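Local coordinates for putative short-chain dehydrogenase/reductase (Corynebacterium glutamicum, PDB 3E9N), which is of unknown function but belongs to the short-chain dehydrogenase/reductase family, whose members oxidise or reduce substrates with a nicotinamide cofactor; acetoacetyl-CoA reduction is one possible activity, at the interface of chains A and B and the interface of chains A and C. Sequence-based numbering; all coordinates share one arbitrary frame. Chains: chain A/B/C, Putative short-chain dehydrogenase/reductase.

The four deposited copies are arranged as a possible tetramer, related through two-fold interfaces. Contacts 1 and 2 belong to the same A–B interface: their C-alpha centres lie about 11 Å apart, and B:Trp99 serves both. Helix 144-164 dominates contact 1 and helix 95-124 (96-116 in chain B) contact 2, the latter also reaching into contact 1 through A:Val107 and B:Trp99. Contact 3 joins A to C through the C-terminal strand, its C-alpha centre about 26 Å from that of contact 1 and about 30 Å from that of contact 2. Chain A offers distinct surfaces to two partners, but the structure alone does not show the solution state.

Contact 1: the interface of chains A and B. Residues chain A 107, 151-152, 155-156, 159-160; chain B 99, 143-144, 147-148, 151.
B:Thr144, A:Gly155 and B:His151 bury most surface where helix 144-164 of one subunit packs against its counterpart in the other, the helix that in short-chain dehydrogenases/reductases carries the catalytic YxxxK motif. B:Thr144 starts its helix and lies alongside A:Leu156, both side chains pointing the same way. A:Leu156 CD1 meets the methyl CG2 of B:Thr144 at 3.7 Å and its hydroxyl OG1 at 3.4 Å. With its CG anti to the backbone N (chi1 170°), this leucine also carries CD1 to the benzo end of B:Trp99, 4.0 Å from CH2. The CZ3 corner of that indole receives A:Val107 CG1 at 3.8 Å, the two side chains crossing nearly at right angles.

At A:Gly155 the helices meet through small groups. Its carbonyl O lies 3.5 Å from B:Ala147 CB, and the same methyl also meets A:Ala159 CB. The glycine backbone comes up to the imidazole of B:His151, its N above one ring face near the rim. B:His151 CB lies against A:His151 O, and A:His151 CB meets B:His151 O in return. No polar atom bonds across this patch. In chain B, a bond from B:His151 ND1 to the carbonyl O of B:Ala147 (3.0 Å) fixes the imidazole's rotation, that oxygen lying almost exactly in the ring plane.

Contact 2: the interface of chains A and B. Residues chain A 62, 100, 103-104, 108; chain B 96, 99-100, 103-104, 108.
Helix 95-124 of chain A and its equivalent, 96-116, in chain B supply most of this second part of the short-chain dehydrogenase/reductase helical-bundle interface.

Apolar contacts centre on A:Ile108, the residue that loses most surface to the partner here. Its CG1 is anti to the carbonyl carbon (chi1 -50°), and CD1 extends to meet B:Leu103 CD1 tip to tip at 3.8 Å. The two-fold twin, A:Leu103 CD1 against B:Ile108 CD1, is slightly closer at 3.6 Å. The other branch, CG2 of A:Ile108, lies against the base of the B:Trp99 side chain, 3.9 Å from CG, as the two side chains slide past each other in opposite directions. A:Ile108 CD1 also touches B:His100 CE1 at 3.8 Å, its side chain crossing that of the histidine nearly at right angles. At the periphery, A:Leu62 from the short helix 57-63 brings CD2 to B:Val96 CG2 (3.9 Å).

The polar groups pair reciprocally without a hydrogen bond across the patch. Each histidine presents its CE1 corner to the carboxylate OD2 of the opposite aspartate, A:His100 to B:Asp104 and B:His100 to A:Asp104. The ring and carboxylate planes are steeply crossed, at 78° and 72°. The nearer nitrogen in the first pair, A:His100 ND1, remains 3.9 Å from B:Asp104 OD2. The nearby carboxylates could favour protonated imidazoles, whereas the 5.0 Å separation of A:His100 ND1 from B:His100 ND1 might disfavour charging both.

Contact 3: the interface of chains A and C. Residues chain A 179, 200-202, 205, 226-230; chain C 218-221.
An edge-to-edge antiparallel strand pairing joins chains A and C through the C-terminal strand of the short-chain dehydrogenase/reductase fold, and may link A–B-type pairs within the deposited assembly of four. Strand 220-229 of chain A pairs near its end with the start of the same strand in chain C. C:Gln221 N gives to A:Arg228 O at 2.7 Å and A:Arg228 N to C:Gln221 O at 3.0 Å, both nearly along the C=O axis. Farther along, A:Arg230 N donates to C:Thr219 O (2.8 Å) from well above the carbonyl plane. The A:Arg230 chain, bent at chi3, lies along the C:Glu218 to C:Thr220 backbone, with CG near C:Gln221 CB.

The C:Gln221 side chain extends the pairing. Its CG takes the crowded position between backbone N and carbonyl carbon (chi1 56°), and the extended chain beyond lets NE2 reach A:Pro229 O at 2.7 Å in an almost straight bond. That oxygen also accepts from A:Thr179 OG1 (2.6 Å) on a lone pair, in the carbonyl plane, whereas NE2 comes from above it.

C:Thr220 slides past A:Glu205 in the opposite direction, its CB 3.7 Å from the glutamate CG. Its methyl CG2 packs obliquely against A:Val227 CG1 at 3.6 Å, while OG1 shares a hydrogen bond with C:Thr219 OG1.

Contact 1: the interface of chains A and B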
loop_
_atom_site.group_PDB
_atom_site.type_symbol
_atom_site.label_atom_id
_atom_site.label_comp_id
_atom_site.label_asym_id
_atom_site.label_seq_id
_atom_site.Cartn_x
_atom_site.Cartn_y
_atom_site.Cartn_z
ATOM N N VAL A 107 -19.915 1.541 2.957
ATOM C CA VAL A 107 -19.045 2.375 3.774
ATOM C C VAL A 107 -19.841 3.055 4.886
ATOM O O VAL A 107 -19.480 2.930 6.058
ATOM C CB VAL A 107 -18.348 3.439 2.918
ATOM C CG1 VAL A 107 -17.426 4.290 3.757
ATOM C CG2 VAL A 107 -17.581 2.783 1.770
ATOM N N HIS A 151 -11.648 0.969 -1.341
ATOM C CA HIS A 151 -10.563 1.729 -0.755
ATOM C C HIS A 151 -11.086 2.552 0.408
ATOM O O HIS A 151 -10.433 2.620 1.461
ATOM C CB HIS A 151 -9.823 2.585 -1.792
ATOM C CG HIS A 151 -8.829 1.803 -2.589
ATOM N ND1 HIS A 151 -9.038 1.451 -3.905
ATOM C CD2 HIS A 151 -7.663 1.215 -2.226
ATOM C CE1 HIS A 151 -8.022 0.718 -4.335
ATOM N NE2 HIS A 151 -7.175 0.558 -3.333
ATOM N N ALA A 152 -12.306 3.075 0.261
ATOM C CA ALA A 152 -12.953 3.773 1.365
ATOM C C ALA A 152 -13.146 2.908 2.643
ATOM O O ALA A 152 -12.809 3.317 3.780
ATOM C CB ALA A 152 -14.260 4.339 0.898
ATOM N N GLY A 155 -9.909 2.370 4.546
ATOM C CA GLY A 155 -9.481 3.491 5.427
ATOM C C GLY A 155 -10.348 3.673 6.683
ATOM O O GLY A 155 -9.874 4.083 7.757
ATOM N N LEU A 156 -11.635 3.415 6.534
ATOM C CA LEU A 156 -12.575 3.380 7.653
ATOM C C LEU A 156 -12.102 2.332 8.670
ATOM O O LEU A 156 -11.924 2.651 9.835
ATOM C CB LEU A 156 -14.006 2.998 7.156
ATOM C CG LEU A 156 -15.089 2.683 8.222
ATOM C CD1 LEU A 156 -15.248 3.786 9.248
ATOM C CD2 LEU A 156 -16.415 2.413 7.574
ATOM N N ALA A 159 -8.837 3.298 10.631
ATOM C CA ALA A 159 -8.884 4.471 11.552
ATOM C C ALA A 159 -9.766 4.154 12.771
ATOM O O ALA A 159 -9.522 4.623 13.894
ATOM C CB ALA A 159 -9.395 5.685 10.874
ATOM N N PHE A 160 -10.786 3.352 12.513
ATOM C CA PHE A 160 -11.669 2.839 13.542
ATOM C C PHE A 160 -10.875 1.970 14.526
ATOM O O PHE A 160 -10.959 2.153 15.765
ATOM C CB PHE A 160 -12.792 2.022 12.880
ATOM C CG PHE A 160 -13.856 1.586 13.832
ATOM C CD1 PHE A 160 -14.683 2.517 14.429
ATOM C CD2 PHE A 160 -14.026 0.240 14.144
ATOM C CE1 PHE A 160 -15.671 2.105 15.326
ATOM C CE2 PHE A 160 -15.022 -0.179 15.034
ATOM C CZ PHE A 160 -15.850 0.737 15.622
ATOM N N TRP B 99 -20.767 12.292 6.923
ATOM C CA TRP B 99 -20.427 11.329 5.869
ATOM C C TRP B 99 -20.911 11.748 4.477
ATOM O O TRP B 99 -20.143 11.671 3.491
ATOM C CB TRP B 99 -20.978 9.916 6.162
ATOM C CG TRP B 99 -20.186 9.140 7.116
ATOM C CD1 TRP B 99 -20.461 8.945 8.435
ATOM C CD2 TRP B 99 -18.977 8.397 6.839
ATOM N NE1 TRP B 99 -19.513 8.148 8.994
ATOM C CE2 TRP B 99 -18.586 7.785 8.047
ATOM C CE3 TRP B 99 -18.189 8.202 5.692
ATOM C CZ2 TRP B 99 -17.398 7.018 8.166
ATOM C CZ3 TRP B 99 -17.041 7.416 5.797
ATOM C CH2 TRP B 99 -16.660 6.830 7.033
ATOM N N ASN B 143 -10.022 10.495 12.789
ATOM C CA ASN B 143 -11.308 10.681 12.128
ATOM C C ASN B 143 -11.500 9.712 10.965
ATOM O O ASN B 143 -10.779 9.648 9.958
ATOM C CB ASN B 143 -11.534 12.103 11.686
ATOM C CG ASN B 143 -12.982 12.387 11.333
ATOM O OD1 ASN B 143 -13.378 12.239 10.185
ATOM N ND2 ASN B 143 -13.764 12.805 12.303
ATOM N N THR B 144 -12.572 8.981 11.144
ATOM C CA THR B 144 -12.920 7.841 10.377
ATOM C C THR B 144 -13.406 8.316 8.985
ATOM O O THR B 144 -13.022 7.733 7.943
ATOM C CB THR B 144 -13.931 7.072 11.256
ATOM O OG1 THR B 144 -13.514 5.722 11.394
ATOM C CG2 THR B 144 -15.355 7.190 10.781
ATOM N N ALA B 147 -10.143 9.643 6.846
ATOM C CA ALA B 147 -9.468 8.481 6.268
ATOM C C ALA B 147 -10.303 7.839 5.153
ATOM O O ALA B 147 -9.785 7.470 4.105
ATOM C CB ALA B 147 -9.171 7.435 7.321
ATOM N N ALA B 148 -11.595 7.669 5.384
ATOM C CA ALA B 148 -12.371 6.955 4.395
ATOM C C ALA B 148 -12.441 7.768 3.129
ATOM O O ALA B 148 -12.345 7.214 2.041
ATOM C CB ALA B 148 -13.770 6.691 4.932
ATOM N N HIS B 151 -8.861 7.858 1.126
ATOM C CA HIS B 151 -8.655 6.578 0.454
ATOM C C HIS B 151 -9.621 6.400 -0.723
ATOM O O HIS B 151 -9.235 5.847 -1.780
ATOM C CB HIS B 151 -8.780 5.404 1.445
ATOM C CG HIS B 151 -7.542 5.195 2.257
ATOM N ND1 HIS B 151 -7.297 5.871 3.436
ATOM C CD2 HIS B 151 -6.427 4.465 2.009
ATOM C CE1 HIS B 151 -6.099 5.548 3.893
ATOM N NE2 HIS B 151 -5.551 4.691 3.049
#

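Contact 2: the interface of chains A and B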
loop_
_atom_site.group_PDB
_atom_site.type_symbol
_atom_site.label_atom_id
_atom_site.label_comp_id
_atom_site.label_asym_id
_atom_site.label_seq_id
_atom_site.Cartn_x
_atom_site.Cartn_y
_atom_site.Cartn_z
ATOM N N LEU A 62 -29.195 4.349 8.353
ATOM C CA LEU A 62 -28.909 5.739 7.955
ATOM C C LEU A 62 -30.091 6.698 8.106
ATOM O O LEU A 62 -29.918 7.833 8.517
ATOM C CB LEU A 62 -28.400 5.806 6.513
ATOM C CG LEU A 62 -27.213 4.902 6.239
ATOM C CD1 LEU A 62 -26.727 5.126 4.808
ATOM C CD2 LEU A 62 -26.095 5.104 7.300
ATOM N N HIS A 100 -24.243 6.643 -4.727
ATOM C CA HIS A 100 -24.930 6.726 -3.439
ATOM C C HIS A 100 -25.266 5.325 -2.924
ATOM O O HIS A 100 -25.047 5.000 -1.767
ATOM C CB HIS A 100 -26.214 7.557 -3.535
ATOM C CG HIS A 100 -25.974 9.023 -3.666
ATOM N ND1 HIS A 100 -25.322 9.766 -2.699
ATOM C CD2 HIS A 100 -26.312 9.898 -4.649
ATOM C CE1 HIS A 100 -25.263 11.031 -3.081
ATOM N NE2 HIS A 100 -25.855 11.137 -4.260
ATOM N N LEU A 103 -21.747 3.571 -1.812
ATOM C CA LEU A 103 -21.117 4.185 -0.655
ATOM C C LEU A 103 -22.005 4.042 0.535
ATOM O O LEU A 103 -21.502 3.851 1.638
ATOM C CB LEU A 103 -20.831 5.670 -0.864
ATOM C CG LEU A 103 -19.714 5.868 -1.870
ATOM C CD1 LEU A 103 -19.425 7.358 -2.112
ATOM C CD2 LEU A 103 -18.480 5.142 -1.379
ATOM N N ASP A 104 -23.315 4.203 0.359
ATOM C CA ASP A 104 -24.234 4.088 1.504
ATOM C C ASP A 104 -24.058 2.690 2.120
ATOM O O ASP A 104 -23.769 2.515 3.300
ATOM C CB ASP A 104 -25.702 4.230 1.069
ATOM C CG ASP A 104 -26.155 5.672 0.980
ATOM O OD1 ASP A 104 -27.282 5.913 0.484
ATOM O OD2 ASP A 104 -25.380 6.573 1.387
ATOM N N ILE A 108 -20.929 3.754 4.552
ATOM C CA ILE A 108 -21.605 4.543 5.591
ATOM C C ILE A 108 -22.354 3.684 6.630
ATOM O O ILE A 108 -22.205 3.858 7.828
ATOM C CB ILE A 108 -22.457 5.698 5.020
ATOM C CG1 ILE A 108 -21.639 6.542 4.026
ATOM C CG2 ILE A 108 -22.922 6.562 6.174
ATOM C CD1 ILE A 108 -22.455 7.566 3.109
ATOM N N VAL B 96 -24.145 10.806 10.125
ATOM C CA VAL B 96 -24.519 10.414 8.764
ATOM C C VAL B 96 -24.412 11.619 7.819
ATOM O O VAL B 96 -23.844 11.515 6.696
ATOM C CB VAL B 96 -25.951 9.802 8.701
ATOM C CG1 VAL B 96 -26.464 9.733 7.248
ATOM C CG2 VAL B 96 -25.933 8.402 9.349
ATOM N N TRP B 99 -20.767 12.292 6.923
ATOM C CA TRP B 99 -20.427 11.329 5.869
ATOM C C TRP B 99 -20.911 11.748 4.477
ATOM O O TRP B 99 -20.143 11.671 3.491
ATOM C CB TRP B 99 -20.978 9.916 6.162
ATOM C CG TRP B 99 -20.186 9.140 7.116
ATOM C CD1 TRP B 99 -20.461 8.945 8.435
ATOM C CD2 TRP B 99 -18.977 8.397 6.839
ATOM N NE1 TRP B 99 -19.513 8.148 8.994
ATOM C CE2 TRP B 99 -18.586 7.785 8.047
ATOM C CE3 TRP B 99 -18.189 8.202 5.692
ATOM C CZ2 TRP B 99 -17.398 7.018 8.166
ATOM C CZ3 TRP B 99 -17.041 7.416 5.797
ATOM C CH2 TRP B 99 -16.660 6.830 7.033
ATOM N N HIS B 100 -22.187 12.139 4.386
ATOM C CA HIS B 100 -22.772 12.530 3.096
ATOM C C HIS B 100 -22.108 13.806 2.572
ATOM O O HIS B 100 -21.800 13.909 1.352
ATOM C CB HIS B 100 -24.291 12.724 3.199
ATOM C CG HIS B 100 -25.076 11.444 3.149
ATOM N ND1 HIS B 100 -24.868 10.470 2.189
ATOM C CD2 HIS B 100 -26.077 10.983 3.937
ATOM C CE1 HIS B 100 -25.690 9.457 2.397
ATOM N NE2 HIS B 100 -26.456 9.755 3.435
ATOM N N LEU B 103 -18.247 12.887 1.505
ATOM C CA LEU B 103 -18.119 11.954 0.390
ATOM C C LEU B 103 -18.752 12.518 -0.870
ATOM O O LEU B 103 -18.253 12.268 -1.961
ATOM C CB LEU B 103 -18.767 10.611 0.701
ATOM C CG LEU B 103 -18.044 9.670 1.647
ATOM C CD1 LEU B 103 -18.950 8.458 1.895
ATOM C CD2 LEU B 103 -16.718 9.240 1.029
ATOM N N ASP B 104 -19.874 13.235 -0.722
ATOM C CA ASP B 104 -20.500 13.926 -1.844
ATOM C C ASP B 104 -19.510 14.906 -2.481
ATOM O O ASP B 104 -19.236 14.822 -3.687
ATOM C CB ASP B 104 -21.724 14.724 -1.368
ATOM C CG ASP B 104 -23.024 13.916 -1.405
ATOM O OD1 ASP B 104 -24.060 14.479 -1.010
ATOM O OD2 ASP B 104 -23.030 12.749 -1.840
ATOM N N ILE B 108 -17.813 12.140 -4.983
ATOM C CA ILE B 108 -18.810 11.910 -6.020
ATOM C C ILE B 108 -18.782 13.067 -7.007
ATOM O O ILE B 108 -18.797 12.856 -8.210
ATOM C CB ILE B 108 -20.208 11.606 -5.437
ATOM C CG1 ILE B 108 -20.095 10.377 -4.547
ATOM C CG2 ILE B 108 -21.202 11.296 -6.558
ATOM C CD1 ILE B 108 -21.233 10.146 -3.571
#

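Contact 3: the interface of chains A and C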
loop_
_atom_site.group_PDB
_atom_site.type_symbol
_atom_site.label_atom_id
_atom_site.label_comp_id
_atom_site.label_asym_id
_atom_site.label_seq_id
_atom_site.Cartn_x
_atom_site.Cartn_y
_atom_site.Cartn_z
ATOM N N THR A 179 -7.963 -13.505 -8.516
ATOM C CA THR A 179 -6.604 -14.021 -8.600
ATOM C C THR A 179 -5.985 -13.564 -9.898
ATOM O O THR A 179 -6.510 -13.913 -10.952
ATOM C CB THR A 179 -6.603 -15.571 -8.521
ATOM O OG1 THR A 179 -6.643 -15.986 -7.137
ATOM C CG2 THR A 179 -5.389 -16.162 -9.200
ATOM N N TYR A 200 -15.807 -17.026 -7.479
ATOM C CA TYR A 200 -15.415 -18.430 -7.362
ATOM C C TYR A 200 -14.845 -18.812 -5.978
ATOM O O TYR A 200 -14.490 -19.944 -5.759
ATOM C CB TYR A 200 -14.483 -18.853 -8.526
ATOM C CG TYR A 200 -15.232 -18.922 -9.850
ATOM C CD1 TYR A 200 -16.027 -20.034 -10.171
ATOM C CD2 TYR A 200 -15.203 -17.845 -10.748
ATOM C CE1 TYR A 200 -16.760 -20.088 -11.380
ATOM C CE2 TYR A 200 -15.917 -17.886 -11.951
ATOM C CZ TYR A 200 -16.692 -19.009 -12.269
ATOM O OH TYR A 200 -17.398 -19.016 -13.475
ATOM N N ILE A 201 -14.758 -17.875 -5.047
ATOM C CA ILE A 201 -14.426 -18.236 -3.657
ATOM C C ILE A 201 -15.630 -18.931 -2.969
ATOM O O ILE A 201 -16.727 -18.375 -2.955
ATOM C CB ILE A 201 -13.979 -16.982 -2.794
ATOM C CG1 ILE A 201 -12.649 -16.380 -3.322
ATOM C CG2 ILE A 201 -13.838 -17.391 -1.350
ATOM C CD1 ILE A 201 -12.455 -14.858 -3.042
ATOM N N GLU A 202 -15.442 -20.140 -2.445
ATOM C CA GLU A 202 -16.501 -20.769 -1.641
ATOM C C GLU A 202 -16.796 -19.866 -0.455
ATOM O O GLU A 202 -15.875 -19.453 0.280
ATOM C CB GLU A 202 -16.139 -22.187 -1.128
ATOM C CG GLU A 202 -16.415 -23.359 -2.116
ATOM C CD GLU A 202 -17.910 -23.650 -2.349
ATOM O OE1 GLU A 202 -18.503 -24.426 -1.546
ATOM O OE2 GLU A 202 -18.482 -23.132 -3.352
ATOM N N GLU A 205 -15.383 -20.402 3.092
ATOM C CA GLU A 205 -14.006 -19.991 3.398
ATOM C C GLU A 205 -13.968 -18.616 4.048
ATOM O O GLU A 205 -13.118 -18.339 4.886
ATOM C CB GLU A 205 -13.146 -19.988 2.125
ATOM C CG GLU A 205 -13.320 -21.264 1.257
ATOM C CD GLU A 205 -12.635 -22.458 1.880
ATOM O OE1 GLU A 205 -11.492 -22.265 2.372
ATOM O OE2 GLU A 205 -13.221 -23.583 1.890
ATOM N N ASP A 226 -6.240 -11.671 3.421
ATOM C CA ASP A 226 -6.470 -11.513 1.988
ATOM C C ASP A 226 -6.832 -12.892 1.385
ATOM O O ASP A 226 -6.140 -13.870 1.578
ATOM C CB ASP A 226 -5.274 -10.804 1.340
ATOM C CG ASP A 226 -5.077 -9.366 1.897
ATOM O OD1 ASP A 226 -3.946 -9.033 2.399
ATOM O OD2 ASP A 226 -6.068 -8.548 1.899
ATOM N N VAL A 227 -7.978 -12.958 0.721
ATOM C CA VAL A 227 -8.571 -14.211 0.262
ATOM C C VAL A 227 -8.719 -14.173 -1.269
ATOM O O VAL A 227 -9.146 -13.185 -1.810
ATOM C CB VAL A 227 -9.984 -14.438 0.935
ATOM C CG1 VAL A 227 -10.628 -15.702 0.434
ATOM C CG2 VAL A 227 -9.861 -14.454 2.441
ATOM N N ARG A 228 -8.379 -15.257 -1.953
ATOM C CA ARG A 228 -8.398 -15.283 -3.422
ATOM C C ARG A 228 -8.798 -16.665 -3.884
ATOM O O ARG A 228 -8.620 -17.613 -3.146
ATOM C CB ARG A 228 -7.016 -14.950 -3.982
ATOM C CG ARG A 228 -6.797 -13.490 -4.195
ATOM C CD ARG A 228 -5.744 -13.048 -3.273
ATOM N NE ARG A 228 -5.515 -11.599 -3.263
ATOM C CZ ARG A 228 -6.262 -10.692 -2.616
ATOM N NH1 ARG A 228 -5.922 -9.406 -2.675
ATOM N NH2 ARG A 228 -7.348 -11.058 -1.935
ATOM N N PRO A 229 -9.347 -16.783 -5.098
ATOM C CA PRO A 229 -9.589 -18.110 -5.677
ATOM C C PRO A 229 -8.308 -18.893 -5.959
ATOM O O PRO A 229 -7.239 -18.323 -6.117
ATOM C CB PRO A 229 -10.270 -17.806 -7.019
ATOM C CG PRO A 229 -10.708 -16.343 -6.950
ATOM C CD PRO A 229 -9.837 -15.671 -5.942
ATOM N N ARG A 230 -8.436 -20.207 -5.966
ATOM C CA ARG A 230 -7.454 -21.101 -6.546
ATOM C C ARG A 230 -7.872 -21.426 -7.976
ATOM O O ARG A 230 -7.006 -21.801 -8.799
ATOM C CB ARG A 230 -7.417 -22.409 -5.769
ATOM C CG ARG A 230 -6.534 -22.372 -4.572
ATOM C CD ARG A 230 -6.780 -23.564 -3.715
ATOM N NE ARG A 230 -5.997 -24.670 -4.184
ATOM C CZ ARG A 230 -5.681 -25.708 -3.436
ATOM N NH1 ARG A 230 -6.090 -25.741 -2.164
ATOM N NH2 ARG A 230 -4.943 -26.690 -3.969
ATOM N N GLU C 218 -10.406 -26.443 -1.598
ATOM C CA GLU C 218 -9.978 -26.635 -3.005
ATOM C C GLU C 218 -10.093 -25.397 -3.922
ATOM O O GLU C 218 -9.394 -25.303 -4.927
ATOM C CB GLU C 218 -10.743 -27.823 -3.648
ATOM N N THR C 219 -10.949 -24.438 -3.589
ATOM C CA THR C 219 -11.163 -23.307 -4.497
ATOM C C THR C 219 -10.608 -22.019 -3.956
ATOM O O THR C 219 -10.754 -20.977 -4.548
ATOM C CB THR C 219 -12.635 -23.037 -4.631
ATOM O OG1 THR C 219 -13.120 -22.577 -3.349
ATOM C CG2 THR C 219 -13.380 -24.309 -5.091
ATOM N N THR C 220 -9.991 -22.055 -2.798
ATOM C CA THR C 220 -9.555 -20.787 -2.180
ATOM C C THR C 220 -8.122 -20.818 -1.735
ATOM O O THR C 220 -7.586 -21.873 -1.423
ATOM C CB THR C 220 -10.423 -20.508 -0.958
ATOM O OG1 THR C 220 -11.758 -20.544 -1.415
ATOM C CG2 THR C 220 -10.144 -19.163 -0.348
ATOM N N GLN C 221 -7.502 -19.655 -1.703
ATOM C CA GLN C 221 -6.238 -19.569 -1.030
ATOM C C GLN C 221 -6.169 -18.303 -0.218
ATOM O O GLN C 221 -6.752 -17.316 -0.583
ATOM C CB GLN C 221 -5.148 -19.557 -2.063
ATOM C CG GLN C 221 -5.333 -18.463 -3.057
ATOM C CD GLN C 221 -4.227 -18.494 -4.127
ATOM O OE1 GLN C 221 -3.017 -18.485 -3.813
ATOM N NE2 GLN C 221 -4.630 -18.563 -5.373
#